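Local coordinates for protein 4-oxalmesaconate hydratase (Pseudomonas putida, PDB 5CGZ) that catalyses the zinc-dependent hydration of 4-carboxy-2-hydroxymuconate, the enol of oxalomesaconate, in the third step of gallate degradation, at residues G84-R89 / N120-L125; L5-H10 / V110-L115; V34-F39 / V78-I83. All blocks are in the same frame, centred on the assembly; numbering follows the deposited sequence.

Contact 1: G84-R89 / N120-L125. With ZN (zinc ion), chain C.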
loop_
_atom_site.group_PDB
_atom_site.type_symbol
_atom_site.label_atom_id
_atom_site.label_comp_id
_atom_site.label_asym_id
_atom_site.label_seq_id
_atom_site.Cartn_x
_atom_site.Cartn_y
_atom_site.Cartn_z
ATOM N N GLY A 84 -22.292 -3.729 -24.787
ATOM C CA GLY A 84 -22.581 -2.334 -24.473
ATOM C C GLY A 84 -21.597 -1.681 -23.512
ATOM O O GLY A 84 -21.141 -2.311 -22.553
ATOM N N ASP A 85 -21.271 -0.414 -23.767
ATOM C CA ASP A 85 -20.359 0.339 -22.906
ATOM C C ASP A 85 -21.079 1.489 -22.201
ATOM O O ASP A 85 -22.182 1.864 -22.592
ATOM C CB ASP A 85 -19.191 0.896 -23.718
ATOM C CG ASP A 85 -19.626 2.006 -24.670
ATOM O OD1 ASP A 85 -20.725 1.888 -25.254
ATOM O OD2 ASP A 85 -18.879 2.999 -24.820
ATOM N N TYR A 86 -20.447 2.038 -21.166
ATOM C CA TYR A 86 -20.936 3.244 -20.485
ATOM C C TYR A 86 -22.424 3.236 -20.187
ATOM O O TYR A 86 -23.147 4.082 -20.701
ATOM C CB TYR A 86 -20.631 4.489 -21.317
ATOM C CG TYR A 86 -19.199 4.967 -21.256
ATOM C CD1 TYR A 86 -18.172 4.214 -21.813
ATOM C CD2 TYR A 86 -18.877 6.187 -20.670
ATOM C CE1 TYR A 86 -16.862 4.649 -21.780
ATOM C CE2 TYR A 86 -17.556 6.638 -20.630
ATOM C CZ TYR A 86 -16.558 5.863 -21.183
ATOM O OH TYR A 86 -15.249 6.298 -21.158
ATOM N N PRO A 87 -22.883 2.310 -19.334
ATOM C CA PRO A 87 -22.061 1.355 -18.591
ATOM C C PRO A 87 -21.984 -0.012 -19.243
ATOM O O PRO A 87 -22.976 -0.510 -19.789
ATOM C CB PRO A 87 -22.802 1.241 -17.257
ATOM C CG PRO A 87 -24.261 1.304 -17.701
ATOM C CD PRO A 87 -24.285 2.288 -18.876
ATOM N N MET A 88 -20.814 -0.630 -19.155
ATOM C CA MET A 88 -20.685 -2.044 -19.451
ATOM C C MET A 88 -21.150 -2.852 -18.237
ATOM O O MET A 88 -20.749 -2.577 -17.105
ATOM C CB MET A 88 -19.240 -2.384 -19.818
ATOM C CG MET A 88 -19.054 -3.779 -20.379
ATOM S SD MET A 88 -17.421 -3.977 -21.142
ATOM C CE MET A 88 -16.505 -4.568 -19.742
ATOM N N ARG A 89 -22.013 -3.833 -18.475
ATOM C CA ARG A 89 -22.469 -4.748 -17.427
ATOM C C ARG A 89 -22.421 -6.180 -17.943
ATOM O O ARG A 89 -22.738 -6.429 -19.098
ATOM C CB ARG A 89 -23.896 -4.399 -16.973
ATOM C CG ARG A 89 -24.020 -3.066 -16.226
ATOM C CD ARG A 89 -23.304 -3.125 -14.867
ATOM N NE ARG A 89 -23.521 -1.920 -14.063
ATOM C CZ ARG A 89 -22.673 -0.896 -14.001
ATOM N NH1 ARG A 89 -21.544 -0.921 -14.699
ATOM N NH2 ARG A 89 -22.955 0.160 -13.243
ATOM N N ASN A 120 -12.528 5.234 -16.076
ATOM C CA ASN A 120 -13.335 4.335 -16.897
ATOM C C ASN A 120 -13.695 3.043 -16.177
ATOM O O ASN A 120 -12.870 2.130 -16.085
ATOM C CB ASN A 120 -12.584 4.008 -18.182
ATOM C CG ASN A 120 -13.502 3.558 -19.290
ATOM O OD1 ASN A 120 -14.361 2.690 -19.097
ATOM N ND2 ASN A 120 -13.341 4.159 -20.461
ATOM N N TYR A 121 -14.927 2.961 -15.682
ATOM C CA TYR A 121 -15.370 1.795 -14.919
ATOM C C TYR A 121 -15.427 0.524 -15.772
ATOM O O TYR A 121 -15.303 -0.585 -15.248
ATOM C CB TYR A 121 -16.740 2.072 -14.276
ATOM C CG TYR A 121 -16.620 2.653 -12.882
ATOM C CD1 TYR A 121 -15.985 3.870 -12.670
ATOM C CD2 TYR A 121 -17.125 1.978 -11.779
ATOM C CE1 TYR A 121 -15.852 4.397 -11.394
ATOM C CE2 TYR A 121 -17.003 2.500 -10.501
ATOM C CZ TYR A 121 -16.365 3.706 -10.315
ATOM O OH TYR A 121 -16.232 4.217 -9.044
ATOM N N ASP A 122 -15.607 0.673 -17.081
ATOM C CA ASP A 122 -15.678 -0.499 -17.954
ATOM C C ASP A 122 -14.352 -1.278 -17.987
ATOM O O ASP A 122 -14.331 -2.494 -18.197
ATOM C CB ASP A 122 -16.050 -0.094 -19.383
ATOM C CG ASP A 122 -17.449 0.497 -19.496
ATOM O OD1 ASP A 122 -18.203 0.542 -18.495
ATOM O OD2 ASP A 122 -17.797 0.917 -20.616
ATOM N N HIS A 123 -13.242 -0.577 -17.802
ATOM C CA HIS A 123 -11.940 -1.213 -18.000
ATOM C C HIS A 123 -11.651 -2.303 -16.969
ATOM O O HIS A 123 -11.362 -3.434 -17.355
ATOM C CB HIS A 123 -10.837 -0.156 -18.011
ATOM C CG HIS A 123 -10.813 0.651 -19.268
ATOM N ND1 HIS A 123 -10.073 1.809 -19.406
ATOM C CD2 HIS A 123 -11.437 0.466 -20.456
ATOM C CE1 HIS A 123 -10.246 2.300 -20.618
ATOM N NE2 HIS A 123 -11.072 1.502 -21.278
ATOM N N PRO A 124 -11.750 -1.986 -15.659
ATOM C CA PRO A 124 -11.541 -3.063 -14.675
ATOM C C PRO A 124 -12.567 -4.196 -14.803
ATOM O O PRO A 124 -12.232 -5.350 -14.540
ATOM C CB PRO A 124 -11.685 -2.342 -13.318
ATOM C CG PRO A 124 -11.378 -0.899 -13.618
ATOM C CD PRO A 124 -11.935 -0.674 -15.008
ATOM N N LEU A 125 -13.799 -3.881 -15.194
ATOM C CA LEU A 125 -14.790 -4.939 -15.367
ATOM C C LEU A 125 -14.295 -5.957 -16.397
ATOM O O LEU A 125 -14.400 -7.162 -16.192
ATOM C CB LEU A 125 -16.141 -4.370 -15.790
ATOM C CG LEU A 125 -17.196 -5.427 -16.147
ATOM C CD1 LEU A 125 -17.424 -6.402 -14.990
ATOM C CD2 LEU A 125 -18.503 -4.746 -16.543
HETATM ZN ZN ZN C . -11.677 1.600 -23.359
HETATM O O HOH W 1 -18.731 -1.039 -16.201
HETATM O O HOH W 2 -10.355 3.637 -23.918
#
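Asp122, in the first turn of helix 122-138, grips the loop 84-89 through both carboxylate oxygens. Asp122 OD2 receives Tyr86 N on its syn lone pair at 2.9 Å, with 166° at the hydrogen. Asp122 OD1 takes Met88 N, also at 2.9 Å, but from well above the carboxylate plane. The two donors flank Pro87, whose preceding peptide bond is cis, so one side chain holds both ends of this kink. Water 1 donates to Asp122 OD1 and to Met88 O, adding a bridge between the segments, and Asp122 OD2 also accepts from His10 NE2.

The apolar contact is between Met88 and Leu125. With CG anti to its backbone N (chi1 -170°) and the chain bent at chi3, Met88 brings CE to 3.8 Å from Leu125 CG. The Leu125 methyl CD2 packs against Met88 O. At the other end the Tyr86 ring stands across the Asn120 amide, their planes 80° apart, with OH 2.9 Å from Asn120 ND2 at an angle too poor for a hydrogen bond.

Asn120 OD1 accepts a weak capping bond from Asp122 N, while the Asn120 side chain lies over one face of the His123 ring. His123 NE2 binds zinc at 2.2 Å, together with His10, Asp13 and Glu44. Asp122, a second-shell carboxylate, probably helps orient His10 in a zinc site built on loops and a helix start of the PIG-L/MshB-type fold.

Contact 2: L5-H10 / V110-L115. With ZN (zinc ion), chain C.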
loop_
_atom_site.group_PDB
_atom_site.type_symbol
_atom_site.label_atom_id
_atom_site.label_comp_id
_atom_site.label_asym_id
_atom_site.label_seq_id
_atom_site.Cartn_x
_atom_site.Cartn_y
_atom_site.Cartn_z
ATOM N N LEU A 5 -4.538 -14.623 -25.863
ATOM C CA LEU A 5 -5.831 -13.963 -25.811
ATOM C C LEU A 5 -5.717 -12.526 -25.316
ATOM O O LEU A 5 -4.989 -12.236 -24.356
ATOM C CB LEU A 5 -6.778 -14.754 -24.894
ATOM C CG LEU A 5 -8.161 -14.146 -24.651
ATOM C CD1 LEU A 5 -8.980 -14.169 -25.949
ATOM C CD2 LEU A 5 -8.893 -14.879 -23.524
ATOM N N VAL A 6 -6.446 -11.630 -25.965
ATOM C CA VAL A 6 -6.542 -10.254 -25.504
ATOM C C VAL A 6 -8.008 -9.947 -25.219
ATOM O O VAL A 6 -8.863 -10.161 -26.077
ATOM C CB VAL A 6 -5.971 -9.265 -26.546
ATOM C CG1 VAL A 6 -6.134 -7.814 -26.076
ATOM C CG2 VAL A 6 -4.517 -9.592 -26.820
ATOM N N VAL A 7 -8.308 -9.488 -24.006
ATOM C CA VAL A 7 -9.676 -9.083 -23.671
ATOM C C VAL A 7 -9.778 -7.561 -23.545
ATOM O O VAL A 7 -9.274 -6.960 -22.592
ATOM C CB VAL A 7 -10.161 -9.735 -22.380
ATOM C CG1 VAL A 7 -11.616 -9.351 -22.112
ATOM C CG2 VAL A 7 -10.021 -11.245 -22.482
ATOM N N SER A 8 -10.441 -6.965 -24.529
ATOM C CA SER A 8 -10.528 -5.522 -24.703
ATOM C C SER A 8 -11.924 -5.024 -24.304
ATOM O O SER A 8 -12.920 -5.522 -24.828
ATOM C CB SER A 8 -10.212 -5.193 -26.170
ATOM O OG SER A 8 -10.180 -3.811 -26.424
ATOM N N ALA A 9 -12.021 -4.072 -23.375
ATOM C CA ALA A 9 -13.348 -3.600 -22.947
ATOM C C ALA A 9 -14.108 -2.940 -24.103
ATOM O O ALA A 9 -15.292 -3.198 -24.329
ATOM C CB ALA A 9 -13.232 -2.624 -21.788
ATOM N N HIS A 10 -13.402 -2.077 -24.818
ATOM C CA HIS A 10 -13.943 -1.359 -25.959
ATOM C C HIS A 10 -13.093 -1.728 -27.163
ATOM O O HIS A 10 -11.925 -2.073 -27.006
ATOM C CB HIS A 10 -13.921 0.143 -25.690
ATOM C CG HIS A 10 -14.453 0.510 -24.337
ATOM N ND1 HIS A 10 -13.654 1.019 -23.332
ATOM C CD2 HIS A 10 -15.697 0.407 -23.811
ATOM C CE1 HIS A 10 -14.390 1.234 -22.255
ATOM N NE2 HIS A 10 -15.634 0.868 -22.518
ATOM N N VAL A 110 -2.725 -14.003 -21.303
ATOM C CA VAL A 110 -3.870 -13.120 -21.499
ATOM C C VAL A 110 -3.489 -11.665 -21.235
ATOM O O VAL A 110 -2.799 -11.363 -20.259
ATOM C CB VAL A 110 -5.034 -13.507 -20.572
ATOM C CG1 VAL A 110 -6.288 -12.707 -20.927
ATOM C CG2 VAL A 110 -5.299 -15.000 -20.660
ATOM N N LEU A 111 -3.935 -10.762 -22.104
ATOM C CA LEU A 111 -3.745 -9.330 -21.874
ATOM C C LEU A 111 -5.100 -8.665 -21.657
ATOM O O LEU A 111 -6.046 -8.918 -22.410
ATOM C CB LEU A 111 -3.031 -8.674 -23.060
ATOM C CG LEU A 111 -1.760 -9.333 -23.587
ATOM C CD1 LEU A 111 -1.132 -8.459 -24.654
ATOM C CD2 LEU A 111 -0.788 -9.568 -22.443
ATOM N N SER A 112 -5.212 -7.830 -20.628
ATOM C CA SER A 112 -6.431 -7.046 -20.448
ATOM C C SER A 112 -6.109 -5.764 -19.672
ATOM O O SER A 112 -4.937 -5.381 -19.573
ATOM C CB SER A 112 -7.520 -7.875 -19.752
ATOM O OG SER A 112 -8.796 -7.263 -19.903
ATOM N N HIS A 113 -7.137 -5.115 -19.121
ATOM C CA HIS A 113 -6.988 -3.782 -18.505
ATOM C C HIS A 113 -6.506 -3.813 -17.052
ATOM O O HIS A 113 -6.564 -4.845 -16.394
ATOM C CB HIS A 113 -8.323 -3.025 -18.549
ATOM C CG HIS A 113 -8.841 -2.775 -19.930
ATOM N ND1 HIS A 113 -8.639 -1.582 -20.599
ATOM C CD2 HIS A 113 -9.573 -3.546 -20.766
ATOM C CE1 HIS A 113 -9.214 -1.637 -21.784
ATOM N NE2 HIS A 113 -9.793 -2.822 -21.912
ATOM N N SER A 114 -6.067 -2.664 -16.545
ATOM C CA SER A 114 -5.714 -2.544 -15.132
ATOM C C SER A 114 -6.954 -2.752 -14.270
ATOM O O SER A 114 -8.076 -2.496 -14.717
ATOM C CB SER A 114 -5.085 -1.169 -14.841
ATOM O OG SER A 114 -6.005 -0.116 -15.105
ATOM N N LEU A 115 -6.757 -3.193 -13.031
ATOM C CA LEU A 115 -7.883 -3.492 -12.139
ATOM C C LEU A 115 -8.438 -2.248 -11.451
ATOM O O LEU A 115 -9.491 -2.299 -10.833
ATOM C CB LEU A 115 -7.478 -4.536 -11.089
ATOM C CG LEU A 115 -7.778 -5.974 -11.548
ATOM C CD1 LEU A 115 -7.551 -6.990 -10.455
ATOM C CD2 LEU A 115 -9.220 -6.072 -12.063
HETATM ZN ZN ZN C . -11.677 1.600 -23.359
HETATM O O HOH W 2 -10.355 3.637 -23.918
#
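Ser112 places OG anti to its backbone N (chi1 -164°), reaching across to Val7 O, whereas His113 sets CG anti to its carbonyl carbon (chi1 -61°), and its ring extends to the backbone of Ala9. Ser112 OG donates to Val7 O at 2.7 Å, tilted modestly from the carbonyl plane. Ala9 N in turn gives its hydrogen to His113 NE2 at 2.9 Å, almost straight at 170°, so that NE2 acts as the acceptor of this bond. The Ala9 methyl lies above the ring plane near the same nitrogen, CB 3.4 Å from His113 NE2.

Before these side-chain bonds come two regular backbone ones, Leu111 N to Leu5 O at 2.9 Å and Val7 N to Leu111 O at 2.8 Å. They join two nearly parallel strands, 3-8 and 110-112, in the middle of the Rossmann-like sheet. Where the regular pairing ends, Ser112 and His113 carry the connection on with their side chains, as far as the loop that leads to the metal.

Val6 and Leu111 share one face, with Val6 CG2 4.1 Å from Leu111 CB, packed against helix 13-27. On the other face Leu5 and Val7 both meet Val110 CG1, Leu5 and Val110 packing on helix 92-105. The His113 ring is stacked on His123 and meets Phe157 edge-to-face. Just past Ala9, whose methyl lies over the centre of the His10 ring, His10 ND1 binds zinc at 2.1 Å.

Contact 3: V34-F39 / V78-I83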
loop_
_atom_site.group_PDB
_atom_site.type_symbol
_atom_site.label_atom_id
_atom_site.label_comp_id
_atom_site.label_asym_id
_atom_site.label_seq_id
_atom_site.Cartn_x
_atom_site.Cartn_y
_atom_site.Cartn_z
ATOM N N VAL A 34 -8.461 -11.800 -30.240
ATOM C CA VAL A 34 -8.948 -10.648 -29.496
ATOM C C VAL A 34 -10.456 -10.744 -29.274
ATOM O O VAL A 34 -11.221 -10.951 -30.224
ATOM C CB VAL A 34 -8.624 -9.333 -30.232
ATOM C CG1 VAL A 34 -9.209 -8.124 -29.498
ATOM C CG2 VAL A 34 -7.125 -9.179 -30.388
ATOM N N VAL A 35 -10.878 -10.615 -28.021
ATOM C CA VAL A 35 -12.286 -10.399 -27.712
ATOM C C VAL A 35 -12.511 -8.926 -27.363
ATOM O O VAL A 35 -11.908 -8.413 -26.416
ATOM C CB VAL A 35 -12.775 -11.259 -26.534
ATOM C CG1 VAL A 35 -14.199 -10.863 -26.151
ATOM C CG2 VAL A 35 -12.700 -12.740 -26.864
ATOM N N CYS A 36 -13.365 -8.253 -28.133
ATOM C CA CYS A 36 -13.838 -6.910 -27.798
ATOM C C CYS A 36 -15.210 -7.007 -27.156
ATOM O O CYS A 36 -16.183 -7.353 -27.824
ATOM C CB CYS A 36 -13.914 -6.024 -29.035
ATOM S SG CYS A 36 -12.353 -5.779 -29.882
ATOM N N LEU A 37 -15.298 -6.701 -25.867
ATOM C CA LEU A 37 -16.552 -6.898 -25.149
ATOM C C LEU A 37 -17.625 -5.930 -25.646
ATOM O O LEU A 37 -18.809 -6.273 -25.694
ATOM C CB LEU A 37 -16.341 -6.746 -23.638
ATOM C CG LEU A 37 -15.422 -7.795 -22.993
ATOM C CD1 LEU A 37 -15.102 -7.431 -21.546
ATOM C CD2 LEU A 37 -16.036 -9.187 -23.072
ATOM N N SER A 38 -17.202 -4.726 -26.021
ATOM C CA SER A 38 -18.113 -3.720 -26.562
ATOM C C SER A 38 -17.370 -2.932 -27.628
ATOM O O SER A 38 -16.205 -3.205 -27.890
ATOM C CB SER A 38 -18.633 -2.789 -25.460
ATOM O OG SER A 38 -17.647 -1.828 -25.109
ATOM N N PHE A 39 -18.026 -1.953 -28.238
ATOM C CA PHE A 39 -17.376 -1.162 -29.278
ATOM C C PHE A 39 -16.933 0.215 -28.788
ATOM O O PHE A 39 -16.368 0.992 -29.563
ATOM C CB PHE A 39 -18.312 -0.987 -30.481
ATOM C CG PHE A 39 -18.665 -2.278 -31.178
ATOM C CD1 PHE A 39 -17.824 -2.813 -32.145
ATOM C CD2 PHE A 39 -19.843 -2.939 -30.880
ATOM C CE1 PHE A 39 -18.148 -3.992 -32.794
ATOM C CE2 PHE A 39 -20.180 -4.123 -31.523
ATOM C CZ PHE A 39 -19.336 -4.649 -32.483
ATOM N N VAL A 78 -10.405 -11.545 -34.364
ATOM C CA VAL A 78 -11.151 -10.729 -33.408
ATOM C C VAL A 78 -12.635 -11.089 -33.413
ATOM O O VAL A 78 -13.213 -11.366 -34.466
ATOM C CB VAL A 78 -10.979 -9.223 -33.706
ATOM C CG1 VAL A 78 -11.426 -8.909 -35.124
ATOM C CG2 VAL A 78 -11.748 -8.375 -32.684
ATOM N N GLU A 79 -13.245 -11.118 -32.233
ATOM C CA GLU A 79 -14.689 -11.304 -32.145
ATOM C C GLU A 79 -15.281 -10.236 -31.241
ATOM O O GLU A 79 -14.569 -9.631 -30.430
ATOM C CB GLU A 79 -15.042 -12.708 -31.643
ATOM C CG GLU A 79 -14.772 -12.948 -30.177
ATOM C CD GLU A 79 -15.068 -14.380 -29.761
ATOM O OE1 GLU A 79 -14.111 -15.170 -29.586
ATOM O OE2 GLU A 79 -16.258 -14.719 -29.603
ATOM N N PHE A 80 -16.584 -10.009 -31.384
ATOM C CA PHE A 80 -17.261 -8.908 -30.711
ATOM C C PHE A 80 -18.447 -9.396 -29.879
ATOM O O PHE A 80 -19.428 -9.872 -30.438
ATOM C CB PHE A 80 -17.720 -7.882 -31.755
ATOM C CG PHE A 80 -16.606 -7.398 -32.639
ATOM C CD1 PHE A 80 -15.789 -6.351 -32.235
ATOM C CD2 PHE A 80 -16.359 -8.003 -33.862
ATOM C CE1 PHE A 80 -14.753 -5.907 -33.039
ATOM C CE2 PHE A 80 -15.325 -7.562 -34.672
ATOM C CZ PHE A 80 -14.521 -6.512 -34.258
ATOM N N PHE A 81 -18.363 -9.292 -28.553
ATOM C CA PHE A 81 -19.471 -9.738 -27.712
ATOM C C PHE A 81 -20.640 -8.761 -27.769
ATOM O O PHE A 81 -21.772 -9.138 -27.478
ATOM C CB PHE A 81 -19.046 -9.912 -26.247
ATOM C CG PHE A 81 -18.360 -11.215 -25.953
ATOM C CD1 PHE A 81 -17.806 -11.977 -26.970
ATOM C CD2 PHE A 81 -18.273 -11.678 -24.646
ATOM C CE1 PHE A 81 -17.168 -13.178 -26.687
ATOM C CE2 PHE A 81 -17.640 -12.872 -24.357
ATOM C CZ PHE A 81 -17.081 -13.624 -25.381
ATOM N N ASP A 82 -20.352 -7.504 -28.101
ATOM C CA ASP A 82 -21.375 -6.462 -28.183
ATOM C C ASP A 82 -22.291 -6.382 -26.955
ATOM O O ASP A 82 -23.518 -6.450 -27.091
ATOM C CB ASP A 82 -22.226 -6.677 -29.443
ATOM C CG ASP A 82 -23.148 -5.494 -29.745
ATOM O OD1 ASP A 82 -22.839 -4.353 -29.336
ATOM O OD2 ASP A 82 -24.190 -5.708 -30.391
ATOM N N ILE A 83 -21.722 -6.217 -25.759
ATOM C CA ILE A 83 -22.559 -6.151 -24.561
ATOM C C ILE A 83 -22.845 -4.720 -24.094
ATOM O O ILE A 83 -23.565 -4.524 -23.114
ATOM C CB ILE A 83 -21.943 -6.933 -23.374
ATOM C CG1 ILE A 83 -20.619 -6.294 -22.925
ATOM C CG2 ILE A 83 -21.767 -8.418 -23.736
ATOM C CD1 ILE A 83 -19.990 -6.989 -21.701
HETATM O O HOH W 3 -18.291 -5.744 -29.088
HETATM O O HOH W 4 -21.217 -3.133 -27.420
#
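Val34, Val35 and Cys36 pair in parallel with Val78, Glu79 and Phe80, joining strand 31-36 to the outermost strand 76-80 of the chain's Rossmann-like sheet; helix 56-74 lies in the connection between them. Glu79 N bonds to Val34 O, Cys36 N to Glu79 O and Phe81 N to Cys36 O. Beyond the strands Ile83 N reaches Leu37 O at 2.9 Å.

The aromatic contacts differ on the two faces. Beside Cys36, the Phe80 and Phe39 rings lie nearly parallel, 19° apart, but slid so far that they hardly overlap: centroids are 5.2 Å apart and Phe39 CE1 is 3.4 Å from Phe80 CD1. Cys36 SG approaches the Phe80 ring obliquely and touches Val78 CG2. On the face of Val35, that residue's CG1 sits over the Phe81 ring, 3.9 Å from its centroid, a CH-pi contact; Leu37 CD2 meets Phe81 CD2 alongside.

CG of Phe39 is anti to the carbonyl carbon (chi1 -64°), and the CD2-CE2 edge faces Asp82, whose OD1 lies near the ring plane, 3.5 Å from Phe39 CE2. An alanine at Phe39 would probably open a gap between Phe80 and Asp82 and leave the Phe80 ring less firmly held.

Further out, Lys60 forms a salt bridge with Asp82, and Arg97 makes a cation-pi contact with Phe81. Glu79 OE1 is held by Arg104 and His33. Water 3 bridges the segments, donating to Cys36 O and accepting from Asp82 N, both at 2.9 Å.

In the fold
All three contacts lie in the GlcNAc-PI de-N-acetylase-like part of the chain, their centres about 11 to 12 Å apart. Contacts 2 and 3 belong to one sheet, in which strands 3-8 and 31-36 are neighbours, giving the order 76-80, 31-36, 3-8, 110-112. Both segments of contact 3 fall between the two segments of contact 2 and end just before contact 1 opens; the segments of contacts 1 and 2 alternate along the chain. Contact 1 sits beyond the C-terminal ends of these strands, where Asp122 meets His10 and Ser38 meets both Ala9 and Asp85. Zinc ligands from contacts 1 and 2 thus converge on one metal, while contact 3 builds the sheet's flank beside it.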